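Galactose/lactose metabolism regulatory protein GAL80 (Saccharomyces cerevisiae, PDB 3BTV) represses the galactose and lactose metabolic genes of yeast by binding the activator GAL4 and blocking its transcriptional activation when no inducing sugar is present. Local coordinates at residues Q51-I64 with L72-F84. The protein carries 1 engineered substitution. Numbering follows the deposited sequence.
Sequences QITALYSPKIETSI and LSNATAFPTLESF
The Tyr-56 ring lies across the start of helix 81-86, with Leu-81 CA over one face, 4.0 Å above the plane and displaced toward the rim, while the carbonyl oxygens of Phe-78 and Pro-79 meet its edge. Tyr-56 CG stands anti to the backbone N and beside its own carbonyl carbon (chi1 166°), which brings the ring to the 78-81 backbone; Tyr-56 CE1 comes to 3.5 Å from Leu-81 N, and Tyr-56 CE2 touches Leu-81 CD1. The Phe-84 ring turns one face to Tyr-56 CB, 3.4 Å from Phe-84 CD1, and receives Leu-55 N at its edge. The Phe-78 ring has Ser-83 CB at its edge, and its CE1 packs 3.7 Å from Ala-54 CB, which Phe-84 CE1 also reaches. With an alanine in place of Tyr-56, Leu-81 would probably lose the aromatic surface it packs on, and a gap would open between the strand and the first turn of the helix.

Behind these rings the backbones pair in parallel. Thr-76 N donates to Thr-53 O at 3.2 Å, Leu-55 N makes a weak bond to Thr-76 O, and Phe-78 N donates to Leu-55 O at 3.1 Å. On the sheet face carrying Leu-55, Ala-77 CB touches both Ser-63 CB and Ile-64 CG1, 3.6 Å from each, and Ile-60 CD1 rests 3.5 Å from Pro-79 CA.

Strand 50-56, helix 60-69 and strand 76-78 thus form a beta-alpha-beta crossover of the Rossmann fold. Strand 76-78 is the outermost strand at this end of the parallel sheet, and strand 50-56 pairs on its other side with strand 21-26. Ile-67 of helix 60-69 packs on Leu-55 and Ala-77, whereas beyond the opposite face Leu-81 reaches Val-105 and Leu-109 of helix 102-112.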
loop_
_atom_site.group_PDB
_atom_site.type_symbol
_atom_site.label_atom_id
_atom_site.label_comp_id
_atom_site.label_asym_id
_atom_site.label_seq_id
_atom_site.Cartn_x
_atom_site.Cartn_y
_atom_site.Cartn_z
ATOM N N GLN B 51 -4.171 16.855 -41.432
ATOM C CA GLN B 51 -5.330 16.706 -42.296
ATOM C C GLN B 51 -5.667 15.234 -42.510
ATOM O O GLN B 51 -4.793 14.425 -42.818
ATOM C CB GLN B 51 -5.092 17.396 -43.641
ATOM C CG GLN B 51 -5.480 18.865 -43.665
ATOM C CD GLN B 51 -6.934 19.085 -43.294
ATOM O OE1 GLN B 51 -7.273 19.229 -42.119
ATOM N NE2 GLN B 51 -7.802 19.116 -44.299
ATOM N N ILE B 52 -6.942 14.895 -42.348
ATOM C CA ILE B 52 -7.409 13.531 -42.569
ATOM C C ILE B 52 -7.666 13.273 -44.049
ATOM O O ILE B 52 -8.683 13.697 -44.598
ATOM C CB ILE B 52 -8.682 13.242 -41.751
ATOM C CG1 ILE B 52 -8.353 13.217 -40.253
ATOM C CG2 ILE B 52 -9.306 11.927 -42.171
ATOM C CD1 ILE B 52 -9.566 13.008 -39.358
ATOM N N THR B 53 -6.739 12.569 -44.690
ATOM C CA THR B 53 -6.820 12.325 -46.123
ATOM C C THR B 53 -7.319 10.919 -46.445
ATOM O O THR B 53 -7.644 10.615 -47.591
ATOM C CB THR B 53 -5.453 12.526 -46.802
ATOM O OG1 THR B 53 -4.543 11.511 -46.358
ATOM C CG2 THR B 53 -4.888 13.902 -46.469
ATOM N N ALA B 54 -7.374 10.063 -45.433
ATOM C CA ALA B 54 -7.810 8.688 -45.634
ATOM C C ALA B 54 -8.588 8.180 -44.429
ATOM O O ALA B 54 -8.429 8.683 -43.318
ATOM C CB ALA B 54 -6.620 7.795 -45.908
ATOM N N LEU B 55 -9.424 7.171 -44.652
ATOM C CA LEU B 55 -10.274 6.641 -43.594
ATOM C C LEU B 55 -10.652 5.219 -43.971
ATOM O O LEU B 55 -10.945 4.949 -45.135
ATOM C CB LEU B 55 -11.539 7.492 -43.478
ATOM C CG LEU B 55 -12.066 7.849 -42.094
ATOM C CD1 LEU B 55 -11.103 8.793 -41.410
ATOM C CD2 LEU B 55 -13.445 8.479 -42.193
ATOM N N TYR B 56 -10.649 4.307 -43.005
ATOM C CA TYR B 56 -11.050 2.933 -43.305
ATOM C C TYR B 56 -11.799 2.239 -42.180
ATOM O O TYR B 56 -11.506 2.433 -41.010
ATOM C CB TYR B 56 -9.852 2.070 -43.706
ATOM C CG TYR B 56 -10.166 0.590 -43.687
ATOM C CD1 TYR B 56 -10.801 -0.022 -44.764
ATOM C CD2 TYR B 56 -9.849 -0.194 -42.583
ATOM C CE1 TYR B 56 -11.100 -1.376 -44.749
ATOM C CE2 TYR B 56 -10.146 -1.548 -42.559
ATOM C CZ TYR B 56 -10.770 -2.134 -43.646
ATOM O OH TYR B 56 -11.065 -3.477 -43.624
ATOM N N SER B 57 -12.761 1.414 -42.566
ATOM C CA SER B 57 -13.426 0.505 -41.644
ATOM C C SER B 57 -14.085 -0.605 -42.460
ATOM O O SER B 57 -14.282 -0.455 -43.670
ATOM C CB SER B 57 -14.459 1.245 -40.786
ATOM O OG SER B 57 -15.522 1.750 -41.570
ATOM N N PRO B 58 -14.413 -1.729 -41.807
ATOM C CA PRO B 58 -15.072 -2.834 -42.508
ATOM C C PRO B 58 -16.288 -2.331 -43.276
ATOM O O PRO B 58 -16.326 -2.451 -44.501
ATOM C CB PRO B 58 -15.501 -3.759 -41.369
ATOM C CG PRO B 58 -14.526 -3.483 -40.280
ATOM C CD PRO B 58 -14.211 -2.018 -40.377
ATOM N N LYS B 59 -17.259 -1.767 -42.563
ATOM C CA LYS B 59 -18.429 -1.172 -43.202
ATOM C C LYS B 59 -18.056 0.142 -43.876
ATOM O O LYS B 59 -18.113 1.208 -43.263
ATOM C CB LYS B 59 -19.559 -0.956 -42.188
ATOM C CG LYS B 59 -20.374 -2.210 -41.875
ATOM C CD LYS B 59 -21.235 -2.628 -43.067
ATOM C CE LYS B 59 -22.053 -3.877 -42.761
ATOM N NZ LYS B 59 -23.004 -3.668 -41.631
ATOM N N ILE B 60 -17.673 0.054 -45.147
ATOM C CA ILE B 60 -17.243 1.213 -45.918
ATOM C C ILE B 60 -18.240 2.370 -45.826
ATOM O O ILE B 60 -17.882 3.527 -46.046
ATOM C CB ILE B 60 -17.009 0.828 -47.393
ATOM C CG1 ILE B 60 -16.152 -0.440 -47.469
ATOM C CG2 ILE B 60 -16.359 1.975 -48.160
ATOM C CD1 ILE B 60 -16.010 -1.008 -48.865
ATOM N N GLU B 61 -19.488 2.052 -45.493
ATOM C CA GLU B 61 -20.529 3.067 -45.353
ATOM C C GLU B 61 -20.165 4.122 -44.307
ATOM O O GLU B 61 -19.999 5.297 -44.631
ATOM C CB GLU B 61 -21.869 2.418 -44.993
ATOM C CG GLU B 61 -22.371 1.391 -46.003
ATOM C CD GLU B 61 -21.820 -0.004 -45.756
ATOM O OE1 GLU B 61 -20.850 -0.138 -44.980
ATOM O OE2 GLU B 61 -22.361 -0.968 -46.338
ATOM N N THR B 62 -20.040 3.698 -43.054
ATOM C CA THR B 62 -19.735 4.624 -41.960
ATOM C C THR B 62 -18.503 5.495 -42.218
ATOM O O THR B 62 -18.427 6.627 -41.742
ATOM C CB THR B 62 -19.577 3.896 -40.616
ATOM O OG1 THR B 62 -19.131 2.558 -40.853
ATOM C CG2 THR B 62 -20.904 3.855 -39.872
ATOM N N SER B 63 -17.538 4.969 -42.966
ATOM C CA SER B 63 -16.404 5.773 -43.402
ATOM C C SER B 63 -16.920 6.930 -44.248
ATOM O O SER B 63 -16.715 8.101 -43.923
ATOM C CB SER B 63 -15.433 4.928 -44.224
ATOM O OG SER B 63 -15.154 3.697 -43.585
ATOM N N ILE B 64 -17.601 6.584 -45.337
ATOM C CA ILE B 64 -18.216 7.572 -46.216
ATOM C C ILE B 64 -19.154 8.490 -45.440
ATOM O O ILE B 64 -19.119 9.711 -45.600
ATOM C CB ILE B 64 -18.998 6.883 -47.349
ATOM C CG1 ILE B 64 -18.026 6.322 -48.386
ATOM C CG2 ILE B 64 -19.962 7.853 -48.001
ATOM C CD1 ILE B 64 -18.600 5.212 -49.214
ATOM N N LEU B 72 -15.041 16.227 -44.233
ATOM C CA LEU B 72 -13.624 15.953 -44.455
ATOM C C LEU B 72 -13.327 15.918 -45.954
ATOM O O LEU B 72 -13.187 14.845 -46.541
ATOM C CB LEU B 72 -13.233 14.627 -43.803
ATOM C CG LEU B 72 -13.863 14.360 -42.430
ATOM C CD1 LEU B 72 -13.551 12.948 -41.931
ATOM C CD2 LEU B 72 -13.419 15.404 -41.414
ATOM N N SER B 73 -13.225 17.097 -46.561
ATOM C CA SER B 73 -13.151 17.213 -48.018
ATOM C C SER B 73 -11.831 16.727 -48.622
ATOM O O SER B 73 -11.624 16.825 -49.832
ATOM C CB SER B 73 -13.432 18.652 -48.457
ATOM O OG SER B 73 -12.476 19.541 -47.913
ATOM N N ASN B 74 -10.941 16.207 -47.782
ATOM C CA ASN B 74 -9.693 15.630 -48.271
ATOM C C ASN B 74 -9.627 14.130 -48.040
ATOM O O ASN B 74 -8.742 13.450 -48.559
ATOM C CB ASN B 74 -8.487 16.307 -47.627
ATOM C CG ASN B 74 -8.218 17.675 -48.200
ATOM O OD1 ASN B 74 -7.074 18.019 -48.495
ATOM N ND2 ASN B 74 -9.272 18.465 -48.372
ATOM N N ALA B 75 -10.573 13.618 -47.261
ATOM C CA ALA B 75 -10.588 12.207 -46.900
ATOM C C ALA B 75 -11.364 11.369 -47.906
ATOM O O ALA B 75 -12.490 11.701 -48.273
ATOM C CB ALA B 75 -11.166 12.021 -45.503
ATOM N N THR B 76 -10.746 10.282 -48.349
ATOM C CA THR B 76 -11.414 9.313 -49.201
ATOM C C THR B 76 -11.567 8.005 -48.436
ATOM O O THR B 76 -10.653 7.586 -47.730
ATOM C CB THR B 76 -10.633 9.077 -50.510
ATOM O OG1 THR B 76 -9.293 8.675 -50.204
ATOM C CG2 THR B 76 -10.588 10.354 -51.333
ATOM N N ALA B 77 -12.727 7.370 -48.575
ATOM C CA ALA B 77 -13.027 6.138 -47.847
ATOM C C ALA B 77 -12.560 4.893 -48.599
ATOM O O ALA B 77 -13.180 4.478 -49.579
ATOM C CB ALA B 77 -14.518 6.047 -47.551
ATOM N N PHE B 78 -11.471 4.294 -48.128
ATOM C CA PHE B 78 -10.906 3.114 -48.780
ATOM C C PHE B 78 -11.726 1.861 -48.502
ATOM O O PHE B 78 -12.275 1.701 -47.410
ATOM C CB PHE B 78 -9.442 2.916 -48.380
ATOM C CG PHE B 78 -8.519 3.957 -48.948
ATOM C CD1 PHE B 78 -8.581 5.273 -48.511
ATOM C CD2 PHE B 78 -7.596 3.625 -49.927
ATOM C CE1 PHE B 78 -7.737 6.235 -49.036
ATOM C CE2 PHE B 78 -6.750 4.584 -50.457
ATOM C CZ PHE B 78 -6.821 5.890 -50.011
ATOM N N PRO B 79 -11.809 0.968 -49.501
ATOM C CA PRO B 79 -12.647 -0.234 -49.478
ATOM C C PRO B 79 -12.008 -1.359 -48.682
ATOM O O PRO B 79 -12.692 -2.056 -47.931
ATOM C CB PRO B 79 -12.714 -0.648 -50.959
ATOM C CG PRO B 79 -11.990 0.433 -51.734
ATOM C CD PRO B 79 -11.069 1.084 -50.767
ATOM N N THR B 80 -10.704 -1.534 -48.863
ATOM C CA THR B 80 -9.979 -2.621 -48.219
ATOM C C THR B 80 -8.868 -2.072 -47.341
ATOM O O THR B 80 -8.434 -0.930 -47.512
ATOM C CB THR B 80 -9.345 -3.559 -49.262
ATOM O OG1 THR B 80 -8.355 -2.841 -50.012
ATOM C CG2 THR B 80 -10.402 -4.082 -50.215
ATOM N N LEU B 81 -8.405 -2.884 -46.401
ATOM C CA LEU B 81 -7.268 -2.496 -45.582
ATOM C C LEU B 81 -6.055 -2.344 -46.492
ATOM O O LEU B 81 -5.208 -1.476 -46.287
ATOM C CB LEU B 81 -6.998 -3.545 -44.502
ATOM C CG LEU B 81 -5.918 -3.208 -43.467
ATOM C CD1 LEU B 81 -6.264 -1.930 -42.717
ATOM C CD2 LEU B 81 -5.706 -4.368 -42.493
ATOM N N GLU B 82 -5.989 -3.196 -47.509
ATOM C CA GLU B 82 -4.881 -3.185 -48.456
ATOM C C GLU B 82 -4.776 -1.860 -49.205
ATOM O O GLU B 82 -3.709 -1.251 -49.254
ATOM C CB GLU B 82 -5.023 -4.328 -49.456
ATOM C CG GLU B 82 -4.051 -4.247 -50.612
ATOM C CD GLU B 82 -4.021 -5.517 -51.426
ATOM O OE1 GLU B 82 -4.520 -6.548 -50.930
ATOM O OE2 GLU B 82 -3.495 -5.485 -52.558
ATOM N N SER B 83 -5.881 -1.429 -49.803
ATOM C CA SER B 83 -5.920 -0.141 -50.481
ATOM C C SER B 83 -5.546 0.976 -49.509
ATOM O O SER B 83 -4.671 1.796 -49.793
ATOM C CB SER B 83 -7.307 0.108 -51.073
ATOM O OG SER B 83 -8.317 -0.073 -50.094
ATOM N N PHE B 84 -6.205 0.995 -48.356
ATOM C CA PHE B 84 -5.915 1.978 -47.314
ATOM C C PHE B 84 -4.416 2.065 -47.016
ATOM O O PHE B 84 -3.816 3.138 -47.106
ATOM C CB PHE B 84 -6.699 1.646 -46.034
ATOM C CG PHE B 84 -6.466 2.612 -44.893
ATOM C CD1 PHE B 84 -7.169 3.809 -44.820
ATOM C CD2 PHE B 84 -5.558 2.312 -43.887
ATOM C CE1 PHE B 84 -6.966 4.693 -43.775
ATOM C CE2 PHE B 84 -5.346 3.196 -42.821
ATOM C CZ PHE B 84 -6.051 4.388 -42.764
#